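Local coordinates for protein serpin-ZX (Arabidopsis thaliana, PDB 3LE2) that inhibits target proteases, among them metacaspase-9 and RD21, through cleavage of its reactive center loop and covalent trapping of the enzyme, thereby restraining programmed cell death, at residues A97-K109 and L116-Q130. Sequence-based numbering, arbitrary orientation.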
loop_
_atom_site.group_PDB
_atom_site.type_symbol
_atom_site.label_atom_id
_atom_site.label_comp_id
_atom_site.label_asym_id
_atom_site.label_seq_id
_atom_site.Cartn_x
_atom_site.Cartn_y
_atom_site.Cartn_z
ATOM N N ALA A 97 -3.679 -6.484 -10.081
ATOM C CA ALA A 97 -3.705 -6.163 -11.497
ATOM C C ALA A 97 -2.389 -5.488 -11.841
ATOM O O ALA A 97 -2.018 -4.479 -11.241
ATOM C CB ALA A 97 -4.878 -5.252 -11.832
ATOM N N ASN A 98 -1.695 -6.040 -12.823
ATOM C CA ASN A 98 -0.368 -5.565 -13.139
ATOM C C ASN A 98 -0.044 -5.654 -14.631
ATOM O O ASN A 98 0.044 -6.745 -15.205
ATOM C CB ASN A 98 0.642 -6.347 -12.299
ATOM C CG ASN A 98 1.992 -5.726 -12.322
ATOM O OD1 ASN A 98 2.124 -4.502 -12.303
ATOM N ND2 ASN A 98 3.014 -6.556 -12.394
ATOM N N GLY A 99 0.125 -4.504 -15.272
ATOM C CA GLY A 99 0.291 -4.501 -16.716
ATOM C C GLY A 99 1.006 -3.294 -17.285
ATOM O O GLY A 99 1.070 -2.233 -16.654
ATOM N N ALA A 100 1.551 -3.468 -18.487
ATOM C CA ALA A 100 2.187 -2.384 -19.216
ATOM C C ALA A 100 1.619 -2.276 -20.630
ATOM O O ALA A 100 1.388 -3.275 -21.298
ATOM C CB ALA A 100 3.692 -2.607 -19.270
ATOM N N TRP A 101 1.393 -1.051 -21.074
ATOM C CA TRP A 101 0.927 -0.796 -22.427
ATOM C C TRP A 101 1.856 0.205 -23.083
ATOM O O TRP A 101 2.266 1.192 -22.473
ATOM C CB TRP A 101 -0.500 -0.221 -22.417
ATOM C CG TRP A 101 -1.612 -1.245 -22.243
ATOM C CD1 TRP A 101 -2.447 -1.731 -23.218
ATOM C CD2 TRP A 101 -2.002 -1.897 -21.024
ATOM N NE1 TRP A 101 -3.328 -2.645 -22.679
ATOM C CE2 TRP A 101 -3.079 -2.759 -21.335
ATOM C CE3 TRP A 101 -1.549 -1.830 -19.698
ATOM C CZ2 TRP A 101 -3.708 -3.544 -20.371
ATOM C CZ3 TRP A 101 -2.170 -2.610 -18.748
ATOM C CH2 TRP A 101 -3.236 -3.461 -19.089
ATOM N N ILE A 102 2.162 -0.029 -24.344
ATOM C CA ILE A 102 3.037 0.877 -25.067
ATOM C C ILE A 102 2.368 1.298 -26.370
ATOM O O ILE A 102 1.604 0.524 -26.957
ATOM C CB ILE A 102 4.392 0.185 -25.343
ATOM C CG1 ILE A 102 5.495 1.216 -25.532
ATOM C CG2 ILE A 102 4.287 -0.784 -26.528
ATOM C CD1 ILE A 102 6.856 0.639 -25.345
ATOM N N ASP A 103 2.621 2.517 -26.834
ATOM C CA ASP A 103 2.051 2.893 -28.120
ATOM C C ASP A 103 2.497 1.913 -29.196
ATOM O O ASP A 103 3.681 1.573 -29.279
ATOM C CB ASP A 103 2.415 4.306 -28.549
ATOM C CG ASP A 103 1.640 4.727 -29.779
ATOM O OD1 ASP A 103 0.398 4.633 -29.728
ATOM O OD2 ASP A 103 2.257 5.109 -30.799
ATOM N N LYS A 104 1.546 1.478 -30.025
ATOM C CA LYS A 104 1.795 0.417 -30.998
ATOM C C LYS A 104 2.836 0.790 -32.061
ATOM O O LYS A 104 3.250 -0.057 -32.848
ATOM C CB LYS A 104 0.492 -0.028 -31.660
ATOM C CG LYS A 104 0.026 0.884 -32.773
ATOM C CD LYS A 104 -1.209 0.312 -33.463
ATOM C CE LYS A 104 -1.660 1.206 -34.609
ATOM N NZ LYS A 104 -2.880 0.674 -35.271
ATOM N N SER A 105 3.256 2.052 -32.084
ATOM C CA SER A 105 4.400 2.448 -32.893
ATOM C C SER A 105 5.675 1.807 -32.328
ATOM O O SER A 105 6.763 1.928 -32.894
ATOM C CB SER A 105 4.541 3.973 -32.936
ATOM O OG SER A 105 4.933 4.504 -31.680
ATOM N N LEU A 106 5.527 1.122 -31.200
ATOM C CA LEU A 106 6.639 0.442 -30.569
ATOM C C LEU A 106 6.262 -1.003 -30.306
ATOM O O LEU A 106 5.131 -1.425 -30.562
ATOM C CB LEU A 106 7.016 1.133 -29.261
ATOM C CG LEU A 106 7.333 2.625 -29.391
ATOM C CD1 LEU A 106 7.201 3.352 -28.066
ATOM C CD2 LEU A 106 8.712 2.809 -29.970
ATOM N N SER A 107 7.231 -1.760 -29.806
ATOM C CA SER A 107 7.035 -3.155 -29.460
ATOM C C SER A 107 8.096 -3.550 -28.440
ATOM O O SER A 107 9.238 -3.102 -28.524
ATOM C CB SER A 107 7.105 -4.035 -30.712
ATOM O OG SER A 107 8.030 -3.513 -31.647
ATOM N N PHE A 108 7.708 -4.362 -27.464
ATOM C CA PHE A 108 8.626 -4.799 -26.426
ATOM C C PHE A 108 9.531 -5.857 -27.007
ATOM O O PHE A 108 9.126 -6.582 -27.910
ATOM C CB PHE A 108 7.862 -5.390 -25.235
ATOM C CG PHE A 108 6.919 -4.426 -24.576
ATOM C CD1 PHE A 108 7.399 -3.373 -23.814
ATOM C CD2 PHE A 108 5.547 -4.574 -24.713
ATOM C CE1 PHE A 108 6.522 -2.470 -23.201
ATOM C CE2 PHE A 108 4.664 -3.679 -24.107
ATOM C CZ PHE A 108 5.150 -2.627 -23.349
ATOM N N LYS A 109 10.758 -5.936 -26.502
ATOM C CA LYS A 109 11.623 -7.060 -26.815
ATOM C C LYS A 109 10.918 -8.293 -26.311
ATOM O O LYS A 109 10.505 -8.332 -25.156
ATOM C CB LYS A 109 12.971 -6.943 -26.104
ATOM C CG LYS A 109 13.935 -5.973 -26.742
ATOM C CD LYS A 109 15.331 -6.082 -26.136
ATOM C CE LYS A 109 16.287 -5.075 -26.780
ATOM N NZ LYS A 109 17.699 -5.261 -26.338
ATOM N N LEU A 116 8.430 -10.223 -17.833
ATOM C CA LEU A 116 7.210 -9.691 -17.236
ATOM C C LEU A 116 6.247 -10.811 -16.880
ATOM O O LEU A 116 5.605 -10.775 -15.833
ATOM C CB LEU A 116 6.518 -8.704 -18.172
ATOM C CG LEU A 116 7.227 -7.367 -18.341
ATOM C CD1 LEU A 116 6.202 -6.260 -18.590
ATOM C CD2 LEU A 116 8.037 -7.090 -17.101
ATOM N N GLU A 117 6.160 -11.806 -17.758
ATOM C CA GLU A 117 5.233 -12.921 -17.583
ATOM C C GLU A 117 5.663 -13.858 -16.452
ATOM O O GLU A 117 4.820 -14.402 -15.735
ATOM C CB GLU A 117 5.094 -13.696 -18.900
ATOM C CG GLU A 117 4.265 -14.976 -18.808
ATOM C CD GLU A 117 3.843 -15.512 -20.176
ATOM O OE1 GLU A 117 4.366 -15.030 -21.206
ATOM O OE2 GLU A 117 2.983 -16.419 -20.223
ATOM N N ASP A 118 6.975 -14.020 -16.284
ATOM C CA ASP A 118 7.526 -15.036 -15.382
ATOM C C ASP A 118 7.819 -14.545 -13.960
ATOM O O ASP A 118 7.339 -15.119 -12.973
ATOM C CB ASP A 118 8.802 -15.632 -15.982
ATOM C CG ASP A 118 8.548 -16.366 -17.285
ATOM O OD1 ASP A 118 7.512 -17.068 -17.395
ATOM O OD2 ASP A 118 9.396 -16.249 -18.196
ATOM N N SER A 119 8.629 -13.502 -13.852
ATOM C CA SER A 119 8.978 -12.984 -12.533
ATOM C C SER A 119 7.859 -12.124 -11.941
ATOM O O SER A 119 7.805 -11.914 -10.733
ATOM C CB SER A 119 10.282 -12.182 -12.594
ATOM O OG SER A 119 11.376 -12.983 -13.024
ATOM N N TYR A 120 6.955 -11.641 -12.788
ATOM C CA TYR A 120 6.038 -10.590 -12.366
ATOM C C TYR A 120 4.566 -10.905 -12.588
ATOM O O TYR A 120 3.702 -10.245 -12.011
ATOM C CB TYR A 120 6.407 -9.267 -13.044
ATOM C CG TYR A 120 7.747 -8.731 -12.607
ATOM C CD1 TYR A 120 7.888 -8.071 -11.401
ATOM C CD2 TYR A 120 8.872 -8.894 -13.396
ATOM C CE1 TYR A 120 9.109 -7.585 -10.993
ATOM C CE2 TYR A 120 10.087 -8.411 -13.006
ATOM C CZ TYR A 120 10.206 -7.761 -11.797
ATOM O OH TYR A 120 11.427 -7.281 -11.385
ATOM N N LYS A 121 4.284 -11.910 -13.414
ATOM C CA LYS A 121 2.906 -12.250 -13.753
ATOM C C LYS A 121 2.182 -11.004 -14.253
ATOM O O LYS A 121 1.052 -10.710 -13.858
ATOM C CB LYS A 121 2.196 -12.865 -12.548
ATOM C CG LYS A 121 2.880 -14.139 -12.071
ATOM C CD LYS A 121 2.193 -14.756 -10.867
ATOM C CE LYS A 121 3.205 -15.494 -9.994
ATOM N NZ LYS A 121 4.227 -16.222 -10.806
ATOM N N ALA A 122 2.858 -10.286 -15.142
ATOM C CA ALA A 122 2.426 -8.976 -15.590
ATOM C C ALA A 122 2.186 -9.003 -17.088
ATOM O O ALA A 122 2.993 -9.539 -17.841
ATOM C CB ALA A 122 3.483 -7.928 -15.235
ATOM N N ALA A 123 1.064 -8.440 -17.514
ATOM C CA ALA A 123 0.721 -8.394 -18.929
ATOM C C ALA A 123 1.535 -7.318 -19.616
ATOM O O ALA A 123 1.968 -6.367 -18.986
ATOM C CB ALA A 123 -0.759 -8.107 -19.096
ATOM N N SER A 124 1.741 -7.459 -20.914
ATOM C CA SER A 124 2.344 -6.381 -21.686
ATOM C C SER A 124 1.644 -6.351 -23.022
ATOM O O SER A 124 1.443 -7.395 -23.643
ATOM C CB SER A 124 3.852 -6.584 -21.864
ATOM O OG SER A 124 4.164 -7.915 -22.243
ATOM N N ASN A 125 1.253 -5.156 -23.452
ATOM C CA ASN A 125 0.461 -5.006 -24.658
ATOM C C ASN A 125 0.796 -3.729 -25.395
ATOM O O ASN A 125 1.361 -2.796 -24.823
ATOM C CB ASN A 125 -1.024 -5.008 -24.304
ATOM C CG ASN A 125 -1.518 -6.373 -23.889
ATOM O OD1 ASN A 125 -1.805 -7.218 -24.733
ATOM N ND2 ASN A 125 -1.626 -6.598 -22.586
ATOM N N GLN A 126 0.448 -3.696 -26.675
ATOM C CA GLN A 126 0.497 -2.461 -27.437
ATOM C C GLN A 126 -0.893 -1.851 -27.497
ATOM O O GLN A 126 -1.895 -2.548 -27.370
ATOM C CB GLN A 126 0.978 -2.719 -28.853
ATOM C CG GLN A 126 2.399 -3.187 -28.947
ATOM C CD GLN A 126 2.702 -3.725 -30.314
ATOM O OE1 GLN A 126 2.982 -2.964 -31.242
ATOM N NE2 GLN A 126 2.620 -5.046 -30.463
ATOM N N ALA A 127 -0.947 -0.546 -27.697
ATOM C CA ALA A 127 -2.217 0.145 -27.775
ATOM C C ALA A 127 -2.089 1.288 -28.761
ATOM O O ALA A 127 -0.986 1.749 -29.054
ATOM C CB ALA A 127 -2.619 0.659 -26.409
ATOM N N ASP A 128 -3.224 1.736 -29.277
ATOM C CA ASP A 128 -3.248 2.818 -30.238
ATOM C C ASP A 128 -3.477 4.136 -29.514
ATOM O O ASP A 128 -4.503 4.780 -29.717
ATOM C CB ASP A 128 -4.381 2.577 -31.236
ATOM C CG ASP A 128 -4.291 3.476 -32.460
ATOM O OD1 ASP A 128 -3.408 4.365 -32.490
ATOM O OD2 ASP A 128 -5.108 3.279 -33.394
ATOM N N PHE A 129 -2.540 4.535 -28.658
ATOM C CA PHE A 129 -2.676 5.819 -27.968
ATOM C C PHE A 129 -2.787 6.957 -28.982
ATOM O O PHE A 129 -3.528 7.921 -28.784
ATOM C CB PHE A 129 -1.491 6.084 -27.021
ATOM C CG PHE A 129 -1.436 5.168 -25.816
ATOM C CD1 PHE A 129 -0.425 4.224 -25.691
ATOM C CD2 PHE A 129 -2.379 5.272 -24.800
ATOM C CE1 PHE A 129 -0.367 3.383 -24.570
ATOM C CE2 PHE A 129 -2.334 4.450 -23.690
ATOM C CZ PHE A 129 -1.325 3.502 -23.567
ATOM N N GLN A 130 -2.042 6.839 -30.071
ATOM C CA GLN A 130 -1.948 7.909 -31.063
ATOM C C GLN A 130 -3.311 8.375 -31.599
ATOM O O GLN A 130 -3.561 9.576 -31.712
ATOM C CB GLN A 130 -1.037 7.467 -32.212
ATOM C CG GLN A 130 -0.458 8.603 -33.014
ATOM C CD GLN A 130 1.016 8.411 -33.294
ATOM O OE1 GLN A 130 1.638 7.457 -32.812
ATOM N NE2 GLN A 130 1.590 9.321 -34.074
#
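W101 and N125 are parallel-strand neighbours whose side chains leave on the same face and run alongside each other. N125 CB sits over the indole's five-membered ring, 4.0 Å from its centroid, a CH-pi contact, while the amide plane is turned 31° from the ring. A127 CB meets the indole rim near its plane, 4.0 Å from CD1, and F129 CZ reaches W101 CB. With CG beside its own backbone N (chi1 -68°), F129 lays its ring edge against the I102–D103 peptide, CD1 lying 3.7 Å from D103 N; V136 and I168 pack on it from the rest of the fold. On the other face, the chain turns back after strand 93-103 and F108 lies over strand 123-127, with N125 O at the ring edge, 3.5 Å from CE2, and S124 CB also touching CE2; I102 CG2 meets Q126 CG.

Six backbone bonds, from A123 N to N98 O through K104 N to A127 O (2.7 Å), zip residues 98-104 to 123-127. Past them, D103 swings its carboxylate toward the next helix (CG trans to N, chi1 -172°), where OD1 takes a weak bond from Q130 N. OD2 accepts S105 OG at 2.9 Å on its anti side, somewhat out of the carboxylate plane. K104 stretches beside D128 in a long ion pair, while D128 OD1 caps S131 N.

This is the parallel edge of the serpin's large central sheet, a right-handed crossover through helix 110-119, with strand 167-176 flanking 93-103 beyond. The backbone ladder fixes the register; W101 and F129 pack on N125's face, F108 on S124's. The carboxylates of D103 and N-cap D128, near the N-terminal end of helix 129-147, would probably interact favourably with its dipole.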